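Local coordinates for glutamine amidotransferase type-2 domain-containing protein (Pseudomonas aeruginosa PAO1, PDB 1TE5) that is a predicted class-II glutamine amidotransferase, probably releasing ammonia from the side-chain amide of glutamine, although its acceptor substrate is unknown, at residues I15-T20 with A205-D210; W103-N108 with A131-L136. All coordinates share one frame; numbering follows the deposited sequence.

Contact 1: residues I15-T20 with A205-D210; sequences IVFSFT and ADLTVD
Val16 and Asp210 exchange two backbone hydrogen bonds, Val16 N to Asp210 O and Asp210 N to Val16 O, and Ser18 and Thr208 do the same. Both are hydrogen-bonded pairs of an antiparallel sheet, in which Phe17 with Val209 and Phe19 with Leu207 form the non-hydrogen-bonded pairs. Ser18 N to Thr208 O is the shortest bond at 2.8 Å. Just beyond the strand, Thr20 N donates a hydrogen bond to Asp206 O from above the carbonyl plane. The carbonyl of Val16 also receives a CA-H...O contact from Val209 CA at 3.0 Å.

Phe17, Phe19, Leu207 and Val209 fill one face. Leu207 CD1, turned by chi2 of 79°, lies 4.0 Å from the centroid of the Phe19 ring, squarely over its face, and meets Phe17 at the ring edge. Separately, Ile15 lies side by side with Val209, their CG2 atoms tightly packed at 3.4 Å. Val16, Ser18, Thr208 and Asp210 occupy the other face, whose partial exposure suits polar residues; Asp210 OD2 pairs with Arg201 NE of strand 200-203 in a salt bridge.

The pair is central in a four-stranded antiparallel sheet, between strands 70-71 and 200-203. Ile15 touches Met7 and Phe17 touches Leu5, both of strand 4-9, and Val64 of helix 59-66 touches Phe19.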
ATOM      1  N   ILE A  15     -12.475  -8.771  11.045  1.00 33.00           N
ATOM      2  CA  ILE A  15     -13.403  -8.011  10.209  1.00 36.76           C
ATOM      3  C   ILE A  15     -13.472  -8.713   8.849  1.00 34.85           C
ATOM      4  O   ILE A  15     -12.507  -8.676   8.083  1.00 35.37           O
ATOM      5  CB  ILE A  15     -12.921  -6.567   9.959  1.00 40.20           C
ATOM      6  CG1 ILE A  15     -12.616  -5.863  11.268  1.00 43.86           C
ATOM      7  CG2 ILE A  15     -13.991  -5.780   9.234  1.00 41.11           C
ATOM      8  CD1 ILE A  15     -12.244  -4.421  11.082  1.00 51.06           C
ATOM      9  N   VAL A  16     -14.581  -9.382   8.553  1.00 34.80           N
ATOM     10  CA  VAL A  16     -14.693 -10.044   7.264  1.00 33.82           C
ATOM     11  C   VAL A  16     -15.528  -9.228   6.283  1.00 35.34           C
ATOM     12  O   VAL A  16     -16.672  -8.861   6.572  1.00 35.83           O
ATOM     13  CB  VAL A  16     -15.260 -11.484   7.372  1.00 35.90           C
ATOM     14  CG1 VAL A  16     -14.494 -12.289   8.395  1.00 31.80           C
ATOM     15  CG2 VAL A  16     -16.725 -11.464   7.704  1.00 42.30           C
ATOM     16  N   PHE A  17     -14.902  -8.838   5.182  1.00 32.81           N
ATOM     17  CA  PHE A  17     -15.610  -8.100   4.159  1.00 35.53           C
ATOM     18  C   PHE A  17     -16.064  -9.114   3.138  1.00 33.67           C
ATOM     19  O   PHE A  17     -15.274  -9.952   2.703  1.00 33.05           O
ATOM     20  CB  PHE A  17     -14.706  -7.081   3.472  1.00 39.69           C
ATOM     21  CG  PHE A  17     -14.498  -5.837   4.263  1.00 45.47           C
ATOM     22  CD1 PHE A  17     -13.576  -5.814   5.307  1.00 47.14           C
ATOM     23  CD2 PHE A  17     -15.220  -4.680   3.970  1.00 48.01           C
ATOM     24  CE1 PHE A  17     -13.371  -4.653   6.053  1.00 47.35           C
ATOM     25  CE2 PHE A  17     -15.023  -3.514   4.707  1.00 49.27           C
ATOM     26  CZ  PHE A  17     -14.095  -3.499   5.753  1.00 48.15           C
ATOM     27  N   SER A  18     -17.340  -9.045   2.789  1.00 34.07           N
ATOM     28  CA  SER A  18     -17.914  -9.925   1.797  1.00 35.22           C
ATOM     29  C   SER A  18     -18.602  -9.045   0.775  1.00 33.83           C
ATOM     30  O   SER A  18     -19.631  -8.438   1.071  1.00 34.17           O
ATOM     31  CB  SER A  18     -18.939 -10.882   2.420  1.00 38.73           C
ATOM     32  OG  SER A  18     -18.334 -11.844   3.273  1.00 47.41           O
ATOM     33  N   PHE A  19     -17.951  -8.842  -0.365  1.00 33.90           N
ATOM     34  CA  PHE A  19     -18.563  -8.072  -1.440  1.00 32.91           C
ATOM     35  C   PHE A  19     -19.498  -9.033  -2.172  1.00 32.25           C
ATOM     36  O   PHE A  19     -19.081 -10.134  -2.568  1.00 26.67           O
ATOM     37  CB  PHE A  19     -17.511  -7.547  -2.415  1.00 36.50           C
ATOM     38  CG  PHE A  19     -16.807  -6.326  -1.933  1.00 40.34           C
ATOM     39  CD1 PHE A  19     -17.284  -5.059  -2.264  1.00 43.16           C
ATOM     40  CD2 PHE A  19     -15.671  -6.431  -1.132  1.00 46.70           C
ATOM     41  CE1 PHE A  19     -16.637  -3.910  -1.805  1.00 44.03           C
ATOM     42  CE2 PHE A  19     -15.013  -5.291  -0.666  1.00 49.04           C
ATOM     43  CZ  PHE A  19     -15.498  -4.026  -1.003  1.00 48.02           C
ATOM     44  N   THR A  20     -20.780  -8.687  -2.242  1.00 30.49           N
ATOM     45  CA  THR A  20     -21.714  -9.539  -2.963  1.00 30.75           C
ATOM     46  C   THR A  20     -21.257  -9.459  -4.421  1.00 30.93           C
ATOM     47  O   THR A  20     -21.002  -8.361  -4.931  1.00 34.73           O
ATOM     48  CB  THR A  20     -23.194  -9.036  -2.856  1.00 30.02           C
ATOM     49  OG1 THR A  20     -23.664  -9.148  -1.505  1.00 30.25           O
ATOM     50  CG2 THR A  20     -24.117  -9.866  -3.763  1.00 30.67           C
ATOM     51  N   ALA A 205     -25.894  -2.738   0.586  1.00 66.59           N
ATOM     52  CA  ALA A 205     -26.838  -3.403  -0.274  1.00 65.82           C
ATOM     53  C   ALA A 205     -26.100  -4.496  -1.032  1.00 65.06           C
ATOM     54  O   ALA A 205     -26.689  -5.514  -1.438  1.00 66.02           O
ATOM     55  CB  ALA A 205     -27.365  -2.335  -1.288  1.00 68.35           C
ATOM     56  N   ASP A 206     -24.814  -4.239  -1.231  1.00 62.38           N
ATOM     57  CA  ASP A 206     -23.905  -5.158  -1.959  1.00 61.49           C
ATOM     58  C   ASP A 206     -22.646  -5.360  -1.152  1.00 58.01           C
ATOM     59  O   ASP A 206     -21.590  -5.581  -1.759  1.00 59.03           O
ATOM     60  CB  ASP A 206     -23.509  -4.557  -3.326  1.00 65.66           C
ATOM     61  CG  ASP A 206     -24.679  -4.489  -4.297  1.00 69.28           C
ATOM     62  OD1 ASP A 206     -25.230  -5.559  -4.616  1.00 72.16           O
ATOM     63  OD2 ASP A 206     -25.071  -3.369  -4.676  1.00 71.47           O
ATOM     64  N   LEU A 207     -22.787  -5.389   0.182  1.00 53.46           N
ATOM     65  CA  LEU A 207     -21.627  -5.601   1.042  1.00 47.32           C
ATOM     66  C   LEU A 207     -22.050  -6.118   2.409  1.00 42.76           C
ATOM     67  O   LEU A 207     -23.139  -5.809   2.887  1.00 40.04           O
ATOM     68  CB  LEU A 207     -20.864  -4.283   1.225  1.00 47.52           C
ATOM     69  CG  LEU A 207     -19.773  -4.265   2.302  1.00 48.95           C
ATOM     70  CD1 LEU A 207     -18.508  -4.935   1.777  1.00 49.82           C
ATOM     71  CD2 LEU A 207     -19.483  -2.835   2.733  1.00 46.06           C
ATOM     72  N   THR A 208     -21.153  -6.852   3.054  1.00 38.69           N
ATOM     73  CA  THR A 208     -21.397  -7.407   4.379  1.00 37.89           C
ATOM     74  C   THR A 208     -20.084  -7.467   5.151  1.00 35.41           C
ATOM     75  O   THR A 208     -19.093  -7.998   4.662  1.00 34.25           O
ATOM     76  CB  THR A 208     -21.973  -8.843   4.301  1.00 37.23           C
ATOM     77  OG1 THR A 208     -23.387  -8.793   4.064  1.00 43.41           O
ATOM     78  CG2 THR A 208     -21.703  -9.608   5.581  1.00 35.44           C
ATOM     79  N   VAL A 209     -20.067  -6.886   6.341  1.00 31.82           N
ATOM     80  CA  VAL A 209     -18.877  -6.927   7.167  1.00 29.66           C
ATOM     81  C   VAL A 209     -19.272  -7.529   8.501  1.00 30.25           C
ATOM     82  O   VAL A 209     -20.068  -6.967   9.246  1.00 28.29           O
ATOM     83  CB  VAL A 209     -18.211  -5.539   7.316  1.00 34.22           C
ATOM     84  CG1 VAL A 209     -19.245  -4.436   7.406  1.00 33.53           C
ATOM     85  CG2 VAL A 209     -17.301  -5.530   8.523  1.00 31.80           C
ATOM     86  N   ASP A 210     -18.769  -8.727   8.754  1.00 29.25           N
ATOM     87  CA  ASP A 210     -19.087  -9.444   9.973  1.00 31.75           C
ATOM     88  C   ASP A 210     -18.059  -9.262  11.060  1.00 34.02           C
ATOM     89  O   ASP A 210     -16.856  -9.214  10.794  1.00 33.99           O
ATOM     90  CB  ASP A 210     -19.245 -10.944   9.703  1.00 34.49           C
ATOM     91  CG  ASP A 210     -20.390 -11.249   8.768  1.00 38.00           C
ATOM     92  OD1 ASP A 210     -20.121 -11.472   7.566  1.00 43.52           O
ATOM     93  OD2 ASP A 210     -21.552 -11.261   9.234  1.00 38.63           O
TER

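Contact 2: residues W103-N108 with A131-L136; sequences WTFAHN and AAFCDL
Phe105 and Phe133 carry this contact, their rings nearly parallel, with planes at 9°, but offset, so that little of one lies over the other. Instead, each ring receives the other residue's CB. Phe105 CB lies 3.3 Å from the centroid of the Phe133 ring, over its centre, and Phe133 CB lies 3.8 Å from that of Phe105, displaced toward the rim. The two side chains thus run antiparallel alongside each other, joined by a reciprocal pair of CH-pi contacts. In both residues CG is anti to the backbone N (chi1 179° in Phe105, -177° in Phe133), which directs CG of each residue toward the partner. Flat, wide phenyl groups suit this place because they offer a broad face to a methylene.

Around this pair, Trp103 CB sits in the plane of the Phe133 ring at its edge, 3.9 Å from CZ. The indole reaches on to the next helical turn, where its CZ3 is 4.1 Å from Leu136 CD2 and the side chains cross at about a right angle. At the other end, Phe105 CZ approaches Ala132 CB at 4.4 Å; the methyl of Ala132 is small enough for the ring to lie beside the helix there. No hydrogen bond joins the two segments, so the buried contact is held by apolar and CH-pi packing.

Further out, Phe94 touches Phe133, and Ile174 touches Trp103, Phe105 and Leu136. Trp179 meets the Trp103 indole edge-to-face.

Leu157 of helix 150-165 touches both Trp103 and Leu136. Helix 128-143 packs on a face of the six-stranded antiparallel sheet, against strand 101-108 between strands 94-98 and 171-175, a helix layer consistent with the alpha-beta-beta-alpha arrangement of Ntn hydrolases.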
ATOM      1  N   TRP A 103       0.259   7.472   7.547  1.00 22.20           N
ATOM      2  CA  TRP A 103      -1.016   8.139   7.751  1.00 21.58           C
ATOM      3  C   TRP A 103      -2.003   7.656   6.710  1.00 18.72           C
ATOM      4  O   TRP A 103      -1.645   7.516   5.539  1.00 26.53           O
ATOM      5  CB  TRP A 103      -0.865   9.659   7.656  1.00 20.49           C
ATOM      6  CG  TRP A 103      -0.381  10.290   8.915  1.00 21.05           C
ATOM      7  CD1 TRP A 103       0.718   9.932   9.646  1.00 25.25           C
ATOM      8  CD2 TRP A 103      -0.963  11.412   9.592  1.00 26.31           C
ATOM      9  NE1 TRP A 103       0.857  10.763  10.734  1.00 23.44           N
ATOM     10  CE2 TRP A 103      -0.162  11.679  10.725  1.00 25.66           C
ATOM     11  CE3 TRP A 103      -2.079  12.221   9.349  1.00 27.77           C
ATOM     12  CZ2 TRP A 103      -0.439  12.722  11.608  1.00 23.04           C
ATOM     13  CZ3 TRP A 103      -2.354  13.262  10.229  1.00 26.09           C
ATOM     14  CH2 TRP A 103      -1.536  13.498  11.345  1.00 27.28           C
ATOM     15  N   THR A 104      -3.252   7.458   7.119  1.00 22.11           N
ATOM     16  CA  THR A 104      -4.303   6.989   6.216  1.00 20.58           C
ATOM     17  C   THR A 104      -5.428   8.032   6.193  1.00 19.60           C
ATOM     18  O   THR A 104      -5.806   8.565   7.235  1.00 22.53           O
ATOM     19  CB  THR A 104      -4.826   5.592   6.655  1.00 23.00           C
ATOM     20  OG1 THR A 104      -3.794   4.607   6.480  1.00 26.93           O
ATOM     21  CG2 THR A 104      -6.017   5.178   5.815  1.00 27.66           C
ATOM     22  N   PHE A 105      -5.942   8.339   5.006  1.00 23.84           N
ATOM     23  CA  PHE A 105      -6.983   9.347   4.850  1.00 23.61           C
ATOM     24  C   PHE A 105      -8.125   8.919   3.918  1.00 22.90           C
ATOM     25  O   PHE A 105      -7.902   8.376   2.835  1.00 24.13           O
ATOM     26  CB  PHE A 105      -6.317  10.616   4.318  1.00 24.78           C
ATOM     27  CG  PHE A 105      -7.252  11.771   4.068  1.00 23.61           C
ATOM     28  CD1 PHE A 105      -7.493  12.717   5.051  1.00 25.78           C
ATOM     29  CD2 PHE A 105      -7.816  11.967   2.809  1.00 26.90           C
ATOM     30  CE1 PHE A 105      -8.273  13.845   4.784  1.00 25.95           C
ATOM     31  CE2 PHE A 105      -8.600  13.093   2.536  1.00 31.98           C
ATOM     32  CZ  PHE A 105      -8.824  14.030   3.526  1.00 29.30           C
ATOM     33  N   ALA A 106      -9.355   9.163   4.351  1.00 24.13           N
ATOM     34  CA  ALA A 106     -10.524   8.847   3.549  1.00 26.30           C
ATOM     35  C   ALA A 106     -11.470  10.036   3.656  1.00 27.68           C
ATOM     36  O   ALA A 106     -11.763  10.507   4.755  1.00 26.76           O
ATOM     37  CB  ALA A 106     -11.186   7.579   4.048  1.00 26.33           C
ATOM     38  N   HIS A 107     -11.923  10.531   2.507  1.00 28.39           N
ATOM     39  CA  HIS A 107     -12.816  11.683   2.461  1.00 29.86           C
ATOM     40  C   HIS A 107     -14.074  11.444   1.618  1.00 28.69           C
ATOM     41  O   HIS A 107     -14.015  10.902   0.511  1.00 27.83           O
ATOM     42  CB  HIS A 107     -12.018  12.856   1.901  1.00 29.24           C
ATOM     43  CG  HIS A 107     -12.887  13.974   1.401  1.00 30.58           C
ATOM     44  ND1 HIS A 107     -12.671  14.617   0.201  1.00 32.78           N
ATOM     45  CD2 HIS A 107     -13.982  14.558   1.945  1.00 31.19           C
ATOM     46  CE1 HIS A 107     -13.588  15.552   0.032  1.00 32.15           C
ATOM     47  NE2 HIS A 107     -14.398  15.535   1.075  1.00 29.20           N
ATOM     48  N   ASN A 108     -15.213  11.824   2.178  1.00 33.96           N
ATOM     49  CA  ASN A 108     -16.492  11.700   1.501  1.00 39.08           C
ATOM     50  C   ASN A 108     -17.053  13.103   1.358  1.00 41.19           C
ATOM     51  O   ASN A 108     -17.169  13.832   2.343  1.00 39.49           O
ATOM     52  CB  ASN A 108     -17.458  10.848   2.320  1.00 43.01           C
ATOM     53  CG  ASN A 108     -18.857  10.833   1.735  1.00 48.67           C
ATOM     54  OD1 ASN A 108     -19.813  11.311   2.349  1.00 50.07           O
ATOM     55  ND2 ASN A 108     -18.980  10.295   0.524  1.00 49.07           N
ATOM     56  N   ALA A 131      -5.658  16.107  -2.600  1.00 27.56           N
ATOM     57  CA  ALA A 131      -5.084  17.445  -2.523  1.00 27.29           C
ATOM     58  C   ALA A 131      -5.296  17.961  -1.094  1.00 24.05           C
ATOM     59  O   ALA A 131      -4.442  18.659  -0.542  1.00 28.32           O
ATOM     60  CB  ALA A 131      -5.758  18.362  -3.526  1.00 26.76           C
ATOM     61  N   ALA A 132      -6.440  17.603  -0.515  1.00 26.25           N
ATOM     62  CA  ALA A 132      -6.791  17.990   0.844  1.00 24.45           C
ATOM     63  C   ALA A 132      -5.923  17.234   1.835  1.00 25.00           C
ATOM     64  O   ALA A 132      -5.511  17.797   2.851  1.00 23.11           O
ATOM     65  CB  ALA A 132      -8.261  17.704   1.120  1.00 24.63           C
ATOM     66  N   PHE A 133      -5.686  15.952   1.558  1.00 22.65           N
ATOM     67  CA  PHE A 133      -4.863  15.107   2.426  1.00 24.29           C
ATOM     68  C   PHE A 133      -3.435  15.644   2.548  1.00 21.87           C
ATOM     69  O   PHE A 133      -2.885  15.755   3.649  1.00 24.93           O
ATOM     70  CB  PHE A 133      -4.816  13.675   1.877  1.00 21.20           C
ATOM     71  CG  PHE A 133      -4.045  12.709   2.743  1.00 17.44           C
ATOM     72  CD1 PHE A 133      -3.427  11.598   2.178  1.00 19.40           C
ATOM     73  CD2 PHE A 133      -3.954  12.900   4.126  1.00 12.33           C
ATOM     74  CE1 PHE A 133      -2.727  10.678   2.975  1.00 20.14           C
ATOM     75  CE2 PHE A 133      -3.258  11.991   4.938  1.00 18.69           C
ATOM     76  CZ  PHE A 133      -2.643  10.873   4.357  1.00 17.97           C
ATOM     77  N   CYS A 134      -2.818  15.888   1.401  1.00 25.77           N
ATOM     78  CA  CYS A 134      -1.467  16.407   1.352  1.00 25.14           C
ATOM     79  C   CYS A 134      -1.374  17.759   2.035  1.00 27.11           C
ATOM     80  O   CYS A 134      -0.463  17.979   2.822  1.00 27.12           O
ATOM     81  CB  CYS A 134      -1.003  16.520  -0.090  1.00 26.29           C
ATOM     82  SG  CYS A 134      -0.852  14.925  -0.889  1.00 33.55           S
ATOM     83  N   ASP A 135      -2.321  18.648   1.743  1.00 28.09           N
ATOM     84  CA  ASP A 135      -2.333  19.980   2.334  1.00 28.06           C
ATOM     85  C   ASP A 135      -2.384  19.916   3.855  1.00 28.27           C
ATOM     86  O   ASP A 135      -1.649  20.641   4.542  1.00 29.07           O
ATOM     87  CB  ASP A 135      -3.516  20.794   1.812  1.00 31.53           C
ATOM     88  CG  ASP A 135      -3.471  22.243   2.266  1.00 31.31           C
ATOM     89  OD1 ASP A 135      -2.604  23.003   1.785  1.00 31.56           O
ATOM     90  OD2 ASP A 135      -4.302  22.619   3.113  1.00 28.57           O
ATOM     91  N   LEU A 136      -3.267  19.066   4.373  1.00 27.00           N
ATOM     92  CA  LEU A 136      -3.418  18.888   5.815  1.00 28.97           C
ATOM     93  C   LEU A 136      -2.110  18.372   6.392  1.00 26.70           C
ATOM     94  O   LEU A 136      -1.743  18.706   7.519  1.00 27.88           O
ATOM     95  CB  LEU A 136      -4.549  17.897   6.122  1.00 29.97           C
ATOM     96  CG  LEU A 136      -4.796  17.460   7.572  1.00 32.51           C
ATOM     97  CD1 LEU A 136      -6.272  17.157   7.756  1.00 31.98           C
ATOM     98  CD2 LEU A 136      -3.940  16.248   7.942  1.00 32.71           C
TER

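How the contacts relate
From the N terminus, the chain first lays down residues 15-20, at the end of strand 12-19 and just beyond it, which pair with residues 205-210, 185 residues further along. Contact 2 opens and closes within that span: residues 103-108 meet residues 131-136 after only 22 intervening residues. The contacts are therefore nested and do not cross. Contact 1 joins early and late parts of the chain in the four-stranded sheet, whereas contact 2 fastens a helix to the six-stranded sheet. They lie on opposite sides of the chain's centre, their own centres 25 Å apart, and their nearest atoms, about 12 Å apart, do not touch.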